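Local coordinates for protein deoxyribose-phosphate aldolase (Toxoplasma gondii, PDB 4EIV) that is a TIM-barrel protein of the deoxyribose-phosphate aldolase family that assembles as two chains, at residues 19-22 with 23-27; 96-99 with 100-103; 164-167 with 168-172. One frame throughout, in Å; residues are numbered along the deposited sequence. Where two conformers were deposited one is given.

Contact 1. Residues 19-22 with 23-27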
loop_
_atom_site.group_PDB
_atom_site.type_symbol
_atom_site.label_atom_id
_atom_site.label_comp_id
_atom_site.label_asym_id
_atom_site.label_seq_id
_atom_site.Cartn_x
_atom_site.Cartn_y
_atom_site.Cartn_z
ATOM N N LYS A 19 5.951 6.690 13.944
ATOM C CA LYS A 19 7.273 6.641 13.333
ATOM C C LYS A 19 7.567 5.214 12.864
ATOM O O LYS A 19 8.129 5.026 11.800
ATOM C CB LYS A 19 8.348 7.141 14.304
ATOM C CG LYS A 19 8.241 8.630 14.593
ATOM C CD LYS A 19 9.212 9.087 15.682
ATOM C CE LYS A 19 9.114 10.579 15.979
ATOM N NZ LYS A 19 9.884 10.947 17.195
ATOM N N GLN A 20 7.201 4.224 13.681
ATOM C CA GLN A 20 7.415 2.820 13.325
ATOM C C GLN A 20 6.676 2.438 12.054
ATOM O O GLN A 20 7.255 1.782 11.192
ATOM C CB GLN A 20 7.024 1.915 14.494
ATOM C CG GLN A 20 7.953 2.069 15.701
ATOM C CD GLN A 20 7.346 1.600 17.013
ATOM O OE1 GLN A 20 6.151 1.352 17.115
ATOM N NE2 GLN A 20 8.194 1.470 18.029
ATOM N N PHE A 21 5.441 2.912 11.903
ATOM C CA PHE A 21 4.669 2.611 10.701
ATOM C C PHE A 21 5.268 3.307 9.474
ATOM O O PHE A 21 5.386 2.731 8.400
ATOM C CB PHE A 21 3.188 2.989 10.867
ATOM C CG PHE A 21 2.437 2.965 9.572
ATOM C CD1 PHE A 21 2.291 1.796 8.859
ATOM C CD2 PHE A 21 1.929 4.140 9.033
ATOM C CE1 PHE A 21 1.638 1.814 7.621
ATOM C CE2 PHE A 21 1.300 4.166 7.839
ATOM C CZ PHE A 21 1.158 3.023 7.113
ATOM N N THR A 22 5.658 4.555 9.647
ATOM C CA THR A 22 6.260 5.316 8.552
ATOM C C THR A 22 7.562 4.661 8.138
ATOM O O THR A 22 7.815 4.498 6.935
ATOM C CB THR A 22 6.463 6.791 8.957
ATOM O OG1 THR A 22 5.199 7.326 9.331
ATOM C CG2 THR A 22 7.055 7.621 7.808
ATOM N N SER A 23 8.383 4.265 9.110
ATOM C CA SER A 23 9.646 3.583 8.800
ATOM C C SER A 23 9.405 2.287 8.031
ATOM O O SER A 23 10.080 2.018 7.036
ATOM C CB SER A 23 10.407 3.255 10.080
ATOM O OG SER A 23 10.803 4.423 10.767
ATOM N N ARG A 24 8.432 1.499 8.487
ATOM C CA ARG A 24 8.116 0.220 7.831
ATOM C C ARG A 24 7.673 0.426 6.388
ATOM O O ARG A 24 8.047 -0.318 5.485
ATOM C CB ARG A 24 7.062 -0.553 8.619
ATOM C CG ARG A 24 6.667 -1.882 7.964
ATOM C CD ARG A 24 7.828 -2.854 7.895
ATOM N NE ARG A 24 7.516 -4.072 7.155
ATOM C CZ ARG A 24 7.777 -4.279 5.870
ATOM N NH1 ARG A 24 8.308 -3.319 5.106
ATOM N NH2 ARG A 24 7.495 -5.449 5.335
ATOM N N THR A 25 6.847 1.447 6.192
ATOM C CA THR A 25 6.387 1.829 4.878
ATOM C C THR A 25 7.557 2.217 3.972
ATOM O O THR A 25 7.649 1.775 2.836
ATOM C CB THR A 25 5.401 3.014 4.991
ATOM O OG1 THR A 25 4.222 2.600 5.699
ATOM C CG2 THR A 25 4.986 3.523 3.608
ATOM N N LEU A 26 8.435 3.066 4.471
ATOM C CA LEU A 26 9.601 3.475 3.686
ATOM C C LEU A 26 10.524 2.297 3.336
ATOM O O LEU A 26 11.074 2.270 2.249
ATOM C CB LEU A 26 10.342 4.625 4.397
ATOM C CG LEU A 26 9.596 5.968 4.372
ATOM C CD1 LEU A 26 10.163 6.922 5.368
ATOM C CD2 LEU A 26 9.561 6.579 2.962
ATOM N N LEU A 27 10.698 1.348 4.252
ATOM C CA LEU A 27 11.535 0.175 3.966
ATOM C C LEU A 27 10.990 -0.564 2.745
ATOM O O LEU A 27 11.741 -1.065 1.925
ATOM C CB LEU A 27 11.629 -0.783 5.152
ATOM C CG LEU A 27 12.428 -0.292 6.361
ATOM C CD1 LEU A 27 12.191 -1.224 7.550
ATOM C CD2 LEU A 27 13.946 -0.175 6.039
#
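The flat group here is the Phe21 ring, and Thr25 OG1 lies over one of its faces, 3.3 Å from CE1 of Phe21 and shifted from the ring centre toward the rim. The ring also meets Phe21 of the second subunit, with the two planes only about 10° apart. CG of Phe21 stands anti to its own nitrogen (chi1 168°), which turns the ring along the helix toward Thr25. The hydroxyl facing the ring is itself tied down: Thr25 OG1 donates to Phe21 O at 2.9 Å, from above the carbonyl plane. Thr25 N reaches the same oxygen from the opposite face, so two donors grip it. This is i to i+4 packing along helix 17-27, which precedes the first strand of the TIM barrel, and two residues earlier the backbone part of the pattern recurs. Ser23 N donates to Lys19 O at 2.8 Å, with an N-H...O angle of 163°; a second bond to that oxygen, from Ser23 OG, is doubtful because the serine has two conformers. On another side of the helix, Thr22 and Leu26 point the same way, with CG2 of Thr22 4.0 Å from CD1 of Leu26. Leu26 also touches helices 243-257 and 273-284. The hydroxyl of Thr22 turns back to Tyr18 O, and Gln20 NE2 binds Ser285 OG.

Contact 2. Residues 96-99 with 100-103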
loop_
_atom_site.group_PDB
_atom_site.type_symbol
_atom_site.label_atom_id
_atom_site.label_comp_id
_atom_site.label_asym_id
_atom_site.label_seq_id
_atom_site.Cartn_x
_atom_site.Cartn_y
_atom_site.Cartn_z
ATOM N N THR A 96 28.108 11.084 -19.577
ATOM C CA THR A 96 28.957 11.407 -20.717
ATOM C C THR A 96 29.112 10.303 -21.772
ATOM O O THR A 96 29.911 10.419 -22.685
ATOM C CB THR A 96 30.368 11.801 -20.209
ATOM O OG1 THR A 96 30.836 10.800 -19.277
ATOM C CG2 THR A 96 30.339 13.142 -19.511
ATOM N N GLY A 97 28.384 9.211 -21.610
ATOM C CA GLY A 97 28.451 8.125 -22.587
ATOM C C GLY A 97 27.672 8.366 -23.871
ATOM O O GLY A 97 27.020 9.389 -24.071
ATOM N N THR A 98 27.769 7.410 -24.784
ATOM C CA THR A 98 26.974 7.401 -26.010
ATOM C C THR A 98 25.912 6.321 -25.823
ATOM O O THR A 98 26.019 5.459 -24.930
ATOM C CB THR A 98 27.806 7.096 -27.247
ATOM O OG1 THR A 98 28.259 5.740 -27.164
ATOM C CG2 THR A 98 29.010 8.068 -27.341
ATOM N N PRO A 99 24.881 6.330 -26.677
ATOM C CA PRO A 99 23.899 5.248 -26.587
ATOM C C PRO A 99 24.572 3.882 -26.631
ATOM O O PRO A 99 24.175 2.991 -25.879
ATOM C CB PRO A 99 22.999 5.497 -27.788
ATOM C CG PRO A 99 23.029 6.983 -27.938
ATOM C CD PRO A 99 24.429 7.399 -27.586
ATOM N N ASP A 100 25.601 3.707 -27.470
ATOM C CA ASP A 100 26.280 2.416 -27.536
ATOM C C ASP A 100 27.113 2.056 -26.312
ATOM O O ASP A 100 27.086 0.898 -25.857
ATOM C CB ASP A 100 27.140 2.300 -28.800
ATOM C CG ASP A 100 26.314 2.158 -30.096
ATOM O OD1 ASP A 100 25.096 1.872 -30.054
ATOM O OD2 ASP A 100 26.907 2.318 -31.184
ATOM N N THR A 101 27.839 3.025 -25.740
ATOM C CA THR A 101 28.666 2.701 -24.577
ATOM C C THR A 101 27.770 2.393 -23.384
ATOM O O THR A 101 28.067 1.496 -22.595
ATOM C CB THR A 101 29.707 3.787 -24.193
ATOM O OG1 THR A 101 29.053 4.966 -23.705
ATOM C CG2 THR A 101 30.601 4.153 -25.352
ATOM N N VAL A 102 26.664 3.123 -23.244
ATOM C CA VAL A 102 25.746 2.887 -22.131
ATOM C C VAL A 102 25.010 1.554 -22.317
ATOM O O VAL A 102 24.821 0.797 -21.365
ATOM C CB VAL A 102 24.770 4.059 -21.929
ATOM C CG1 VAL A 102 23.904 3.810 -20.724
ATOM C CG2 VAL A 102 25.550 5.371 -21.744
ATOM N N SER A 103 24.614 1.248 -23.541
ATOM C CA SER A 103 24.001 -0.034 -23.800
ATOM C C SER A 103 24.946 -1.183 -23.413
ATOM O O SER A 103 24.505 -2.172 -22.831
ATOM C CB SER A 103 23.577 -0.120 -25.245
ATOM O OG SER A 103 22.533 0.793 -25.479
#
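Thr98 and Thr101 close a capping box at the start of helix 99-111, each side chain bonding to the other's backbone nitrogen. Thr98 sits at the N-cap: its OG1 accepts from Thr101 N at 3.1 Å, with an N-H...O angle of 164°. In return, Thr101 OG1 accepts from Thr98 N at 3.0 Å, and that bond is more bent, at 154°. Both threonines hold the hydroxyl between the backbone nitrogen and the carbonyl carbon, with chi1 near 67° in each, and this brings each oxygen round to the facing N-H. The two side chains cross at about a right angle, and the methyl CG2 of Thr101 rests 3.4 Å from Thr98 OG1. The box thus supplies acceptors to two amides at the first turn of the helix.

The tightly packed part lies on the side of the turn that faces helix 130-148. Val102 is buried, touching Leu140 and Val144 of that helix, and its CG2 packs 3.2 Å from Thr98 O. That same carbonyl takes the Val102 N-H almost straight on, the i to i+4 bond that starts at the cap residue itself. Ser103, also buried, leans on Val144. By contrast, Thr98, Asp100 and Thr101 are exposed, and on this looser side CB of Asp100 comes no nearer than 4.0 Å to Thr98 OG1. Ahead of the cap, the backbone of Gly97 is held by Asn91 OD1, and its CA passes 3.4 Å from Thr101 OG1. One residue on from the cap, Pro99 O receives two donors from opposite faces of its carbonyl plane: Ser103 N at 2.9 Å and Ser103 OG at 2.8 Å.

Contact 3. Residues 164-167 with 168-172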
loop_
_atom_site.group_PDB
_atom_site.type_symbol
_atom_site.label_atom_id
_atom_site.label_comp_id
_atom_site.label_asym_id
_atom_site.label_seq_id
_atom_site.Cartn_x
_atom_site.Cartn_y
_atom_site.Cartn_z
ATOM N N GLY A 164 16.562 24.725 -14.377
ATOM C CA GLY A 164 15.237 25.336 -14.405
ATOM C C GLY A 164 14.106 24.337 -14.616
ATOM O O GLY A 164 14.306 23.220 -15.138
ATOM N N GLY A 165 12.908 24.766 -14.235
ATOM C CA GLY A 165 11.724 23.941 -14.322
ATOM C C GLY A 165 11.405 23.513 -15.733
ATOM O O GLY A 165 11.007 22.376 -15.943
ATOM N N ASP A 166 11.569 24.410 -16.705
ATOM C CA ASP A 166 11.302 24.045 -18.095
ATOM C C ASP A 166 12.187 22.865 -18.497
ATOM O O ASP A 166 11.718 21.970 -19.200
ATOM C CB ASP A 166 11.539 25.227 -19.044
ATOM C CG ASP A 166 11.268 24.878 -20.518
ATOM O OD1 ASP A 166 10.118 24.507 -20.855
ATOM O OD2 ASP A 166 12.201 25.029 -21.353
ATOM N N ILE A 167 13.450 22.879 -18.057
ATOM C CA ILE A 167 14.412 21.805 -18.367
ATOM C C ILE A 167 14.025 20.491 -17.724
ATOM O O ILE A 167 14.007 19.472 -18.383
ATOM C CB ILE A 167 15.858 22.177 -17.969
ATOM C CG1 ILE A 167 16.406 23.220 -18.942
ATOM C CG2 ILE A 167 16.787 20.965 -17.933
ATOM C CD1 ILE A 167 17.804 23.689 -18.610
ATOM N N ILE A 168 13.691 20.515 -16.442
ATOM C CA ILE A 168 13.303 19.303 -15.726
ATOM C C ILE A 168 12.089 18.693 -16.410
ATOM O O ILE A 168 12.035 17.486 -16.680
ATOM C CB ILE A 168 12.947 19.621 -14.259
ATOM C CG1 ILE A 168 14.168 20.220 -13.542
ATOM C CG2 ILE A 168 12.440 18.365 -13.554
ATOM C CD1 ILE A 168 13.862 20.815 -12.178
ATOM N N SER A 169 11.100 19.532 -16.700
ATOM C CA SER A 169 9.894 19.040 -17.337
ATOM C C SER A 169 10.197 18.444 -18.694
ATOM O O SER A 169 9.698 17.366 -19.028
ATOM C CB SER A 169 8.863 20.164 -17.471
ATOM O OG SER A 169 8.481 20.652 -16.195
ATOM N N ARG A 170 11.009 19.137 -19.497
ATOM C CA ARG A 170 11.328 18.616 -20.833
ATOM C C ARG A 170 12.181 17.349 -20.791
ATOM O O ARG A 170 12.009 16.457 -21.621
ATOM C CB ARG A 170 12.000 19.680 -21.683
ATOM C CG ARG A 170 11.031 20.771 -22.079
ATOM C CD ARG A 170 11.705 21.861 -22.860
ATOM N NE ARG A 170 10.718 22.798 -23.389
ATOM C CZ ARG A 170 10.136 22.706 -24.586
ATOM N NH1 ARG A 170 10.439 21.717 -25.431
ATOM N NH2 ARG A 170 9.233 23.615 -24.938
ATOM N N ALA A 171 13.095 17.255 -19.843
ATOM C CA ALA A 171 13.910 16.042 -19.699
ATOM C C ALA A 171 12.998 14.858 -19.330
ATOM O O ALA A 171 13.139 13.766 -19.878
ATOM C CB ALA A 171 14.973 16.250 -18.637
ATOM N N ALA A 172 12.046 15.095 -18.422
ATOM C CA ALA A 172 11.080 14.077 -18.019
ATOM C C ALA A 172 10.288 13.561 -19.219
ATOM O O ALA A 172 10.176 12.356 -19.426
ATOM C CB ALA A 172 10.148 14.630 -16.945
#
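A surface salt bridge between side chains four residues apart, Asp166 with Arg170, marks the first turns of helix 165-178 on the outside of the barrel. Arg170 NE lies 3.1 Å from Asp166 OD1 and donates to it on the syn side, 28° out of the carboxylate plane, while the oxygen stays close to the guanidinium plane. The carboxylate and guanidinium planes themselves stand 67° apart, and NE alone makes the bond, at the guanidinium edge. Asp166 holds its CG anti to the backbone nitrogen (chi1 180°), which carries the acid along the helix, and Arg170 stretches out from CG to NE to meet it. The arginine has a second acidic partner, because its NH1 forms a salt bridge with Glu134 of helix 130-148. Helix 165-178 is the crossover of the beta-alpha-beta unit joining strands 152-156 and 182-184. Its N-cap is Gly164, whose carbonyl accepts from Ile168 N at 3.1 Å. The aliphatic CG1 of Ile168 lies 3.4 Å from the same Gly164 O, and Ile168 packs on Phe197 and Thr198 of helix 196-210. On a different side, Ile167 touches Met126 and Asn127, while its carbonyl receives Ala171 N at 2.8 Å.

How the contacts relate
The three contacts follow one another along the chain: contact 1 within helix 17-27, contact 2 across the start of helix 99-111, and contact 3 in the first turns of helix 165-178. Contacts 1 and 2 lie on opposite sides of the chain's centre, with their own centres about 38 Å apart; the centre of contact 3 is about 31 Å from that of contact 1 and about 22 Å from that of contact 2, and none touch. What they share is the eight-stranded parallel barrel: contact 1 precedes strand 30-34, contact 2 follows strand 85-90, and contact 3 lies between strands 152-156 and 182-184. Helix 130-148 is a common neighbour of contacts 2 and 3, whereas only contact 1 meets the second subunit.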